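Local coordinates for Sec-alkyl sulfatase (Pseudomonas sp. dsm 6611, PDB 2YHE) that hydrolyses (R)-secondary-alkyl sulfates with strict inversion of configuration, giving homochiral (S)-alcohols as a homodimeric zinc enzyme, at the interface of chains A and B. Residues are numbered along the deposited sequence; one frame, centred on the assembly and turned at random. Chains: chain A/B, Sec-alkyl sulfatase.

The interface of chains A and B. Residues chain A 387-388; chain B 220-224, 558, 652.
A:Asn388 reaches into the break between two consecutive helices of chain B, B:210-220 and B:222-233. Here its side-chain amide bonds to the backbone of both. The contact is part of the two-fold dimer interface of this type III sulfatase, a member of the metallo-beta-lactamase superfamily. The amide uses both of its ends. The carbonyl oxygen OD1 of A:Asn388 accepts a hydrogen bond from the backbone N of B:Ala224, 3.0 Å away. The bond is nearly straight, 168° at the hydrogen, and the donor lies in the carbonyl plane. The amide nitrogen ND2 of A:Asn388 donates to the backbone O of B:Leu220 at 2.9 Å. That oxygen lies close to the amide plane of A:Asn388, whereas ND2 is tilted 20° from the plane of the B:Leu220 carbonyl. Together the two bonds should fix the rotation of the amide. The backbone N of B:Thr223 is also near OD1, but its N-H points away. Through the B:Ala224 bond, OD1 caps the first turn of helix B:222-233. The positive end of that helix's dipole may favour the oxygen here.

Nonpolar groups flank the amide. The CB of A:Asn388 sits over the centre of the B:Phe652 ring, 3.6 Å from its centroid, in a CH-pi contact. CB of B:Thr223 lies 3.9 Å from that same A:Asn388 CB. The methyl CG2 of B:Ile558 is 3.7 Å from ND2 of A:Asn388. CG of A:Asn388 is anti to its own carbonyl carbon (chi1 -76°), which turns the amide toward the helix break. A:Asn388 is the last residue of the long helix A:362-388. One residue earlier, the backbone O of A:Met387 meets CB of B:Ala224 at 3.5 Å.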
loop_
_atom_site.group_PDB
_atom_site.type_symbol
_atom_site.label_atom_id
_atom_site.label_comp_id
_atom_site.label_asym_id
_atom_site.label_seq_id
_atom_site.Cartn_x
_atom_site.Cartn_y
_atom_site.Cartn_z
ATOM N N MET A 387 -5.670 -15.355 3.821
ATOM C CA MET A 387 -5.124 -14.447 4.848
ATOM C C MET A 387 -5.829 -14.741 6.141
ATOM O O MET A 387 -5.174 -14.903 7.156
ATOM C CB MET A 387 -5.336 -12.956 4.473
ATOM C CG MET A 387 -4.134 -12.325 3.789
ATOM S SD MET A 387 -4.415 -10.640 3.186
ATOM C CE MET A 387 -4.725 -10.913 1.536
ATOM N N ASN A 388 -7.174 -14.856 6.099
ATOM C CA ASN A 388 -8.036 -15.125 7.243
ATOM C C ASN A 388 -7.871 -16.517 7.788
ATOM O O ASN A 388 -8.294 -16.774 8.915
ATOM C CB ASN A 388 -9.486 -14.774 6.920
ATOM C CG ASN A 388 -9.742 -13.274 6.937
ATOM O OD1 ASN A 388 -9.340 -12.544 7.850
ATOM N ND2 ASN A 388 -10.360 -12.751 5.902
ATOM N N LEU B 220 -13.661 -7.730 6.793
ATOM C CA LEU B 220 -13.183 -8.433 5.597
ATOM C C LEU B 220 -11.819 -9.094 5.792
ATOM O O LEU B 220 -11.642 -10.240 5.391
ATOM C CB LEU B 220 -13.202 -7.518 4.347
ATOM C CG LEU B 220 -14.518 -6.842 3.951
ATOM C CD1 LEU B 220 -14.386 -6.199 2.614
ATOM C CD2 LEU B 220 -15.680 -7.827 3.952
ATOM N N ALA B 221 -10.863 -8.384 6.397
ATOM C CA ALA B 221 -9.549 -8.918 6.747
ATOM C C ALA B 221 -9.567 -9.177 8.282
ATOM O O ALA B 221 -8.515 -9.280 8.922
ATOM C CB ALA B 221 -8.455 -7.921 6.366
ATOM N N GLY B 222 -10.786 -9.316 8.823
ATOM C CA GLY B 222 -11.128 -9.479 10.235
ATOM C C GLY B 222 -10.373 -10.498 11.051
ATOM O O GLY B 222 -9.821 -10.147 12.104
ATOM N N THR B 223 -10.388 -11.766 10.607
ATOM C CA THR B 223 -9.735 -12.862 11.333
ATOM C C THR B 223 -8.230 -12.643 11.429
ATOM O O THR B 223 -7.669 -12.728 12.527
ATOM C CB THR B 223 -10.142 -14.242 10.774
ATOM O OG1 THR B 223 -11.564 -14.321 10.776
ATOM C CG2 THR B 223 -9.614 -15.393 11.587
ATOM N N ALA B 224 -7.593 -12.343 10.277
ATOM C CA ALA B 224 -6.168 -12.103 10.172
ATOM C C ALA B 224 -5.758 -10.959 11.110
ATOM O O ALA B 224 -4.844 -11.156 11.937
ATOM C CB ALA B 224 -5.797 -11.790 8.730
ATOM N N ILE B 558 -15.387 -13.656 0.369
ATOM C CA ILE B 558 -14.130 -13.983 1.055
ATOM C C ILE B 558 -14.219 -15.381 1.640
ATOM O O ILE B 558 -13.307 -16.176 1.421
ATOM C CB ILE B 558 -13.741 -12.906 2.082
ATOM C CG1 ILE B 558 -13.376 -11.605 1.318
ATOM C CG2 ILE B 558 -12.583 -13.374 2.979
ATOM C CD1 ILE B 558 -13.567 -10.349 2.079
ATOM N N PHE B 652 -13.873 -19.288 9.236
ATOM C CA PHE B 652 -12.522 -19.030 9.681
ATOM C C PHE B 652 -12.376 -19.239 11.165
ATOM O O PHE B 652 -13.091 -18.623 11.955
ATOM C CB PHE B 652 -12.024 -17.625 9.275
ATOM C CG PHE B 652 -12.178 -17.269 7.821
ATOM C CD1 PHE B 652 -11.476 -17.961 6.840
ATOM C CD2 PHE B 652 -12.999 -16.213 7.429
ATOM C CE1 PHE B 652 -11.619 -17.624 5.494
ATOM C CE2 PHE B 652 -13.128 -15.868 6.081
ATOM C CZ PHE B 652 -12.436 -16.573 5.122
#